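Local structure of deacetylase EF_0837 (Enterococcus faecalis, 2ICS) at residues A[211-216]-A[264-269]; A[251-256]-A[294-299]. The protein hydrolyses ester bonds as a zinc-dependent amidohydrolase, deacetylating acetyl-(R)-mandelate with very low efficiency in vitro, and binds adenine. One frame throughout, in Å; residues are numbered along the deposited sequence.

Contact 1 of 2, residues A[211-216]-A[264-269]; sequences HCFNGK and MKAASI. With ZN (zinc ion), chain C.
C212 and A266 mark the nearest approach of the two loop backbones, 7.5 Å between CA atoms, just where 211-214 makes a type I beta turn closed by N214 N to H211 O. The link across is apolar. C212 SG lies 4.1 Å from A266 CB. F213 carries most of the contact. Its CE2 meets A266 CB at 3.9 Å, and its CZ lies 3.8 Å from A266 N. That amide N is not left without a partner, as it donates to the hydroxyl of Y298. The selenium of the selenomethionine M264 reaches the ring edge, close to its plane, with SE 4.4 Å from F213 CE1. C212 SG sits over the centre of one face of the F213 ring, 3.8 Å above the plane. C212 chi1 of 67° sets SG between the backbone N and the carbonyl carbon, where it meets A266 CB and the ring. The turn follows strand 208-210 of the amidohydrolase TIM barrel, and H211 at its start is a zinc ligand. H211 NE2 binds zinc at 2.2 Å, while ND1 donates to the carbonyl of G245. A water, H188 and the carboxylated K154 also bind this zinc. K265 NZ forms a salt bridge with E302.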
ATOM      1  N   HIS A 211       7.336  -4.214  -4.782  1.00 18.33           N
ATOM      2  CA  HIS A 211       8.710  -3.854  -5.152  1.00 18.05           C
ATOM      3  C   HIS A 211       8.845  -4.004  -6.669  1.00 17.39           C
ATOM      4  O   HIS A 211       9.939  -4.226  -7.195  1.00 18.41           O
ATOM      5  CB  HIS A 211       9.742  -4.773  -4.485  1.00 18.17           C
ATOM      6  CG  HIS A 211       9.656  -4.812  -2.995  1.00 21.09           C
ATOM      7  ND1 HIS A 211       9.357  -3.722  -2.208  1.00 19.82           N
ATOM      8  CD2 HIS A 211       9.902  -5.831  -2.134  1.00 18.40           C
ATOM      9  CE1 HIS A 211       9.432  -4.103  -0.930  1.00 22.09           C
ATOM     10  NE2 HIS A 211       9.760  -5.376  -0.835  1.00 21.90           N
ATOM     11  N   CYS A 212       7.727  -3.869  -7.373  1.00 19.84           N
ATOM     12  CA  CYS A 212       7.698  -4.049  -8.821  1.00 19.91           C
ATOM     13  C   CYS A 212       8.734  -3.282  -9.645  1.00 20.96           C
ATOM     14  O   CYS A 212       9.203  -3.793 -10.661  1.00 20.30           O
ATOM     15  CB  CYS A 212       6.289  -3.763  -9.357  1.00 18.77           C
ATOM     16  SG  CYS A 212       5.724  -2.044  -9.230  1.00 21.52           S
ATOM     17  N   PHE A 213       9.086  -2.065  -9.236  1.00 20.96           N
ATOM     18  CA  PHE A 213      10.072  -1.300  -9.988  1.00 20.47           C
ATOM     19  C   PHE A 213      11.428  -1.205  -9.298  1.00 21.85           C
ATOM     20  O   PHE A 213      12.077  -0.163  -9.352  1.00 22.61           O
ATOM     21  CB  PHE A 213       9.558   0.114 -10.296  1.00 20.00           C
ATOM     22  CG  PHE A 213       8.329   0.148 -11.178  1.00 20.68           C
ATOM     23  CD1 PHE A 213       8.074  -0.869 -12.100  1.00 20.41           C
ATOM     24  CD2 PHE A 213       7.430   1.209 -11.089  1.00 19.56           C
ATOM     25  CE1 PHE A 213       6.943  -0.831 -12.918  1.00 19.24           C
ATOM     26  CE2 PHE A 213       6.297   1.259 -11.901  1.00 17.38           C
ATOM     27  CZ  PHE A 213       6.050   0.240 -12.817  1.00 19.35           C
ATOM     28  N   ASN A 214      11.866  -2.284  -8.651  1.00 23.16           N
ATOM     29  CA  ASN A 214      13.167  -2.253  -7.997  1.00 24.20           C
ATOM     30  C   ASN A 214      14.237  -2.305  -9.088  1.00 25.93           C
ATOM     31  O   ASN A 214      13.999  -2.841 -10.173  1.00 25.27           O
ATOM     32  CB  ASN A 214      13.328  -3.421  -7.011  1.00 22.33           C
ATOM     33  CG  ASN A 214      13.464  -4.766  -7.700  1.00 25.60           C
ATOM     34  OD1 ASN A 214      12.586  -5.632  -7.584  1.00 28.15           O
ATOM     35  ND2 ASN A 214      14.568  -4.959  -8.409  1.00 19.23           N
ATOM     36  N   GLY A 215      15.409  -1.746  -8.805  1.00 26.18           N
ATOM     37  CA  GLY A 215      16.465  -1.718  -9.801  1.00 28.03           C
ATOM     38  C   GLY A 215      17.502  -2.822  -9.754  1.00 28.13           C
ATOM     39  O   GLY A 215      18.543  -2.714 -10.394  1.00 27.96           O
ATOM     40  N   LYS A 216      17.231  -3.882  -9.004  1.00 28.88           N
ATOM     41  CA  LYS A 216      18.173  -4.989  -8.906  1.00 29.79           C
ATOM     42  C   LYS A 216      18.258  -5.743 -10.238  1.00 30.29           C
ATOM     43  O   LYS A 216      17.383  -5.606 -11.098  1.00 29.87           O
ATOM     44  CB  LYS A 216      17.739  -5.928  -7.773  1.00 30.68           C
ATOM     45  CG  LYS A 216      17.651  -5.220  -6.425  1.00 30.70           C
ATOM     46  CD  LYS A 216      17.095  -6.110  -5.312  1.00 33.50           C
ATOM     47  CE  LYS A 216      16.951  -5.314  -4.010  1.00 34.92           C
ATOM     48  NZ  LYS A 216      16.264  -6.057  -2.908  1.00 36.14           N
HETATM   49  N   MSE A 264       3.745   0.656 -19.407  1.00 29.34           N
HETATM   50  CA  MSE A 264       3.484  -0.101 -18.187  1.00 28.21           C
HETATM   51  C   MSE A 264       3.430   0.812 -16.960  1.00 26.38           C
HETATM   52  O   MSE A 264       4.324   1.629 -16.750  1.00 24.95           O
HETATM   53  CB  MSE A 264       4.577  -1.157 -17.997  1.00 30.22           C
HETATM   54  CG  MSE A 264       4.433  -2.004 -16.741  1.00 33.06           C
HETATM   55 SE   MSE A 264       5.974  -3.156 -16.476  1.00 41.59          SE
HETATM   56  CE  MSE A 264       5.401  -4.697 -17.512  1.00 33.51           C
ATOM     57  N   LYS A 265       2.378   0.664 -16.157  1.00 26.14           N
ATOM     58  CA  LYS A 265       2.194   1.460 -14.941  1.00 25.30           C
ATOM     59  C   LYS A 265       1.882   0.550 -13.756  1.00 24.90           C
ATOM     60  O   LYS A 265       1.278  -0.514 -13.924  1.00 22.21           O
ATOM     61  CB  LYS A 265       1.032   2.450 -15.109  1.00 25.17           C
ATOM     62  CG  LYS A 265       1.222   3.474 -16.212  1.00 29.21           C
ATOM     63  CD  LYS A 265       0.017   4.409 -16.325  1.00 30.85           C
ATOM     64  CE  LYS A 265       0.235   5.428 -17.443  1.00 33.43           C
ATOM     65  NZ  LYS A 265      -0.903   6.374 -17.608  1.00 36.12           N
ATOM     66  N   ALA A 266       2.288   0.968 -12.559  1.00 23.21           N
ATOM     67  CA  ALA A 266       2.007   0.178 -11.370  1.00 23.06           C
ATOM     68  C   ALA A 266       0.507   0.273 -11.085  1.00 22.39           C
ATOM     69  O   ALA A 266      -0.118   1.307 -11.326  1.00 22.97           O
ATOM     70  CB  ALA A 266       2.807   0.705 -10.180  1.00 22.38           C
ATOM     71  N   ALA A 267      -0.066  -0.808 -10.579  1.00 21.50           N
ATOM     72  CA  ALA A 267      -1.488  -0.839 -10.263  1.00 21.97           C
ATOM     73  C   ALA A 267      -1.757  -0.089  -8.966  1.00 23.40           C
ATOM     74  O   ALA A 267      -2.803   0.546  -8.803  1.00 22.71           O
ATOM     75  CB  ALA A 267      -1.961  -2.284 -10.137  1.00 21.57           C
ATOM     76  N   SER A 268      -0.810  -0.178  -8.037  1.00 20.74           N
ATOM     77  CA  SER A 268      -0.947   0.491  -6.754  1.00 21.09           C
ATOM     78  C   SER A 268       0.386   1.043  -6.268  1.00 21.22           C
ATOM     79  O   SER A 268       1.455   0.475  -6.528  1.00 18.52           O
ATOM     80  CB  SER A 268      -1.530  -0.471  -5.706  1.00 21.16           C
ATOM     81  OG  SER A 268      -0.797  -1.684  -5.639  1.00 20.59           O
ATOM     82  N   ILE A 269       0.298   2.161  -5.557  1.00 19.68           N
ATOM     83  CA  ILE A 269       1.457   2.843  -5.017  1.00 20.03           C
ATOM     84  C   ILE A 269       1.507   2.653  -3.505  1.00 20.31           C
ATOM     85  O   ILE A 269       0.539   2.941  -2.801  1.00 21.72           O
ATOM     86  CB  ILE A 269       1.391   4.347  -5.369  1.00 21.33           C
ATOM     87  CG1 ILE A 269       1.490   4.516  -6.886  1.00 15.82           C
ATOM     88  CG2 ILE A 269       2.509   5.119  -4.674  1.00 19.21           C
ATOM     89  CD1 ILE A 269       1.244   5.929  -7.346  1.00 19.84           C
TER
HETATM   90 ZN    ZN C 401       9.965  -6.481   1.044  1.00 30.14          ZN
HETATM   91  O   HOH W   1       9.593  -4.523   2.056  1.00 23.22           O

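Contact 2 of 2, residues A[251-256]-A[294-299]; sequences FNFHVA and RVVGYD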
ATOM      1  N   PHE A 251      12.781   0.810  -5.058  1.00 23.08           N
ATOM      2  CA  PHE A 251      12.224   1.672  -6.101  1.00 20.96           C
ATOM      3  C   PHE A 251      13.308   2.406  -6.879  1.00 21.07           C
ATOM      4  O   PHE A 251      14.094   3.159  -6.314  1.00 21.09           O
ATOM      5  CB  PHE A 251      11.248   2.699  -5.525  1.00 21.03           C
ATOM      6  CG  PHE A 251      10.703   3.643  -6.561  1.00 22.25           C
ATOM      7  CD1 PHE A 251       9.786   3.201  -7.508  1.00 23.72           C
ATOM      8  CD2 PHE A 251      11.159   4.959  -6.635  1.00 23.61           C
ATOM      9  CE1 PHE A 251       9.329   4.051  -8.519  1.00 24.64           C
ATOM     10  CE2 PHE A 251      10.712   5.820  -7.644  1.00 23.89           C
ATOM     11  CZ  PHE A 251       9.793   5.362  -8.589  1.00 25.14           C
ATOM     12  N   ASN A 252      13.315   2.201  -8.189  1.00 22.30           N
ATOM     13  CA  ASN A 252      14.303   2.808  -9.067  1.00 23.12           C
ATOM     14  C   ASN A 252      13.598   3.660 -10.133  1.00 24.53           C
ATOM     15  O   ASN A 252      12.755   3.158 -10.881  1.00 25.27           O
ATOM     16  CB  ASN A 252      15.144   1.682  -9.695  1.00 22.26           C
ATOM     17  CG  ASN A 252      16.234   2.192 -10.628  1.00 23.85           C
ATOM     18  OD1 ASN A 252      15.957   2.645 -11.741  1.00 21.59           O
ATOM     19  ND2 ASN A 252      17.484   2.109 -10.177  1.00 19.30           N
ATOM     20  N   PHE A 253      13.925   4.953 -10.173  1.00 26.16           N
ATOM     21  CA  PHE A 253      13.330   5.885 -11.139  1.00 26.94           C
ATOM     22  C   PHE A 253      13.483   5.411 -12.580  1.00 27.35           C
ATOM     23  O   PHE A 253      12.521   5.422 -13.355  1.00 27.83           O
ATOM     24  CB  PHE A 253      13.971   7.276 -11.032  1.00 26.93           C
ATOM     25  CG  PHE A 253      13.368   8.163  -9.965  1.00 26.10           C
ATOM     26  CD1 PHE A 253      12.032   8.535 -10.020  1.00 25.06           C
ATOM     27  CD2 PHE A 253      14.160   8.678  -8.949  1.00 25.44           C
ATOM     28  CE1 PHE A 253      11.494   9.411  -9.083  1.00 25.60           C
ATOM     29  CE2 PHE A 253      13.633   9.558  -8.004  1.00 25.87           C
ATOM     30  CZ  PHE A 253      12.298   9.925  -8.074  1.00 26.53           C
ATOM     31  N   HIS A 254      14.692   4.998 -12.943  1.00 27.40           N
ATOM     32  CA  HIS A 254      14.935   4.555 -14.307  1.00 28.01           C
ATOM     33  C   HIS A 254      14.004   3.415 -14.710  1.00 28.08           C
ATOM     34  O   HIS A 254      13.473   3.395 -15.824  1.00 27.59           O
ATOM     35  CB  HIS A 254      16.387   4.116 -14.481  1.00 29.56           C
ATOM     36  CG  HIS A 254      16.725   3.733 -15.887  1.00 30.85           C
ATOM     37  ND1 HIS A 254      16.686   4.633 -16.929  1.00 30.98           N
ATOM     38  CD2 HIS A 254      17.040   2.534 -16.434  1.00 30.41           C
ATOM     39  CE1 HIS A 254      16.959   4.005 -18.059  1.00 32.56           C
ATOM     40  NE2 HIS A 254      17.176   2.730 -17.786  1.00 32.43           N
ATOM     41  N   VAL A 255      13.798   2.474 -13.796  1.00 27.32           N
ATOM     42  CA  VAL A 255      12.934   1.337 -14.076  1.00 25.61           C
ATOM     43  C   VAL A 255      11.482   1.770 -14.300  1.00 26.61           C
ATOM     44  O   VAL A 255      10.830   1.324 -15.249  1.00 25.15           O
ATOM     45  CB  VAL A 255      13.005   0.307 -12.931  1.00 25.47           C
ATOM     46  CG1 VAL A 255      12.038  -0.837 -13.189  1.00 21.54           C
ATOM     47  CG2 VAL A 255      14.435  -0.226 -12.809  1.00 26.38           C
ATOM     48  N   ALA A 256      10.988   2.640 -13.423  1.00 25.57           N
ATOM     49  CA  ALA A 256       9.619   3.147 -13.514  1.00 25.46           C
ATOM     50  C   ALA A 256       9.423   3.961 -14.785  1.00 25.20           C
ATOM     51  O   ALA A 256       8.377   3.875 -15.438  1.00 25.53           O
ATOM     52  CB  ALA A 256       9.294   4.012 -12.284  1.00 21.05           C
ATOM     53  N   ARG A 294       4.598  10.979  -9.960  1.00 27.54           N
ATOM     54  CA  ARG A 294       4.099  12.141 -10.674  1.00 28.34           C
ATOM     55  C   ARG A 294       5.236  12.630 -11.556  1.00 28.36           C
ATOM     56  O   ARG A 294       5.038  12.916 -12.734  1.00 28.85           O
ATOM     57  CB  ARG A 294       3.682  13.243  -9.697  1.00 29.80           C
ATOM     58  CG  ARG A 294       3.363  14.580 -10.367  1.00 30.74           C
ATOM     59  CD  ARG A 294       2.383  14.411 -11.513  1.00 34.42           C
ATOM     60  NE  ARG A 294       2.073  15.676 -12.171  1.00 35.55           N
ATOM     61  CZ  ARG A 294       1.827  15.796 -13.474  1.00 37.38           C
ATOM     62  NH1 ARG A 294       1.860  14.727 -14.264  1.00 33.91           N
ATOM     63  NH2 ARG A 294       1.544  16.986 -13.988  1.00 36.42           N
ATOM     64  N   VAL A 295       6.434  12.698 -10.983  1.00 27.92           N
ATOM     65  CA  VAL A 295       7.603  13.159 -11.722  1.00 29.76           C
ATOM     66  C   VAL A 295       7.980  12.137 -12.795  1.00 29.08           C
ATOM     67  O   VAL A 295       8.541  12.494 -13.830  1.00 27.79           O
ATOM     68  CB  VAL A 295       8.812  13.402 -10.774  1.00 31.68           C
ATOM     69  CG1 VAL A 295       9.424  12.079 -10.342  1.00 33.30           C
ATOM     70  CG2 VAL A 295       9.844  14.271 -11.465  1.00 32.57           C
ATOM     71  N   VAL A 296       7.673  10.867 -12.543  1.00 28.60           N
ATOM     72  CA  VAL A 296       7.949   9.809 -13.508  1.00 27.09           C
ATOM     73  C   VAL A 296       7.081  10.030 -14.746  1.00 28.57           C
ATOM     74  O   VAL A 296       7.509   9.767 -15.867  1.00 28.96           O
ATOM     75  CB  VAL A 296       7.632   8.400 -12.927  1.00 27.15           C
ATOM     76  CG1 VAL A 296       7.533   7.364 -14.051  1.00 24.36           C
ATOM     77  CG2 VAL A 296       8.715   7.987 -11.957  1.00 25.00           C
ATOM     78  N   GLY A 297       5.855  10.506 -14.538  1.00 29.67           N
ATOM     79  CA  GLY A 297       4.969  10.744 -15.664  1.00 29.07           C
ATOM     80  C   GLY A 297       3.488  10.482 -15.439  1.00 28.73           C
ATOM     81  O   GLY A 297       2.667  10.886 -16.265  1.00 30.00           O
ATOM     82  N   TYR A 298       3.129   9.803 -14.350  1.00 26.88           N
ATOM     83  CA  TYR A 298       1.715   9.531 -14.067  1.00 27.22           C
ATOM     84  C   TYR A 298       0.997  10.863 -13.810  1.00 26.44           C
ATOM     85  O   TYR A 298       1.636  11.838 -13.417  1.00 27.24           O
ATOM     86  CB  TYR A 298       1.571   8.660 -12.811  1.00 26.02           C
ATOM     87  CG  TYR A 298       2.121   7.249 -12.902  1.00 24.82           C
ATOM     88  CD1 TYR A 298       3.117   6.911 -13.820  1.00 23.80           C
ATOM     89  CD2 TYR A 298       1.696   6.263 -12.006  1.00 24.79           C
ATOM     90  CE1 TYR A 298       3.680   5.632 -13.837  1.00 22.01           C
ATOM     91  CE2 TYR A 298       2.256   4.982 -12.013  1.00 20.25           C
ATOM     92  CZ  TYR A 298       3.247   4.679 -12.927  1.00 20.32           C
ATOM     93  OH  TYR A 298       3.821   3.432 -12.917  1.00 20.17           O
ATOM     94  N   ASP A 299      -0.314  10.918 -14.041  1.00 27.02           N
ATOM     95  CA  ASP A 299      -1.062  12.149 -13.760  1.00 27.63           C
ATOM     96  C   ASP A 299      -1.742  11.988 -12.398  1.00 26.33           C
ATOM     97  O   ASP A 299      -1.981  10.870 -11.950  1.00 24.08           O
ATOM     98  CB  ASP A 299      -2.104  12.459 -14.854  1.00 30.54           C
ATOM     99  CG  ASP A 299      -3.177  11.381 -14.991  1.00 34.69           C
ATOM    100  OD1 ASP A 299      -3.714  10.901 -13.967  1.00 36.74           O
ATOM    101  OD2 ASP A 299      -3.504  11.026 -16.142  1.00 36.77           O
TER
HETATM  102  O   HOH W   2       5.568   3.145 -14.945  1.00 15.85           O
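F253, A256, V295 and V296 make the apolar part of this contact between two helix ends. V296 is central. Its CG2 lies 3.9 Å from F253 CD1, at the edge of that ring and near its plane, and 4.0 Å from A256 CB. A chi1 of 163° puts V296 CG1 anti to the backbone N, and this methyl lies 3.8 Å from A256 O. V295 CG1 reaches F253 CE1 at 3.6 Å, the two side chains crossing at about a right angle. Within the first segment, F251 CE2 lies over one face of the F253 ring, toward its rim.

The polar link across is a water. It donates to A256 O and accepts from Y298 OH, at 2.7 Å from that hydroxyl.

Within the segments, N252 OD1 accepts from V255 N at 3.0 Å and caps the start of helix 253-261. R294 NH1 donates to Y298 O at 3.0 Å. Outside them, R294 NE forms a salt bridge with E355. G297, with positive phi, ends helix 286-296, and D299 is the N-cap of helix 300-305. The arrangement is apolar helix-to-helix packing on the outer layer of a TIM barrel, with the start of one helix set against the end of another.

In the fold
Both contacts are buried, but contact 1 lies deeper, about 12 Å from the chain centre against about 17 Å for contact 2, measured centre to centre. Contact 1 joins loops next to the barrel strands and includes a zinc ligand. Contact 2 joins helices 253-261 and 286-296 and holds no metal ligand. Each is mainly apolar; a water bridges the segments of contact 2, whereas contact 1 relies on a ring, a sulfur, a selenium and a methyl. The two touch directly. N252 N probably donates to F213 O, and Y298 OH packs against CE2 of F213. Their segments alternate along the chain, and the loop pair lies against the helix pair.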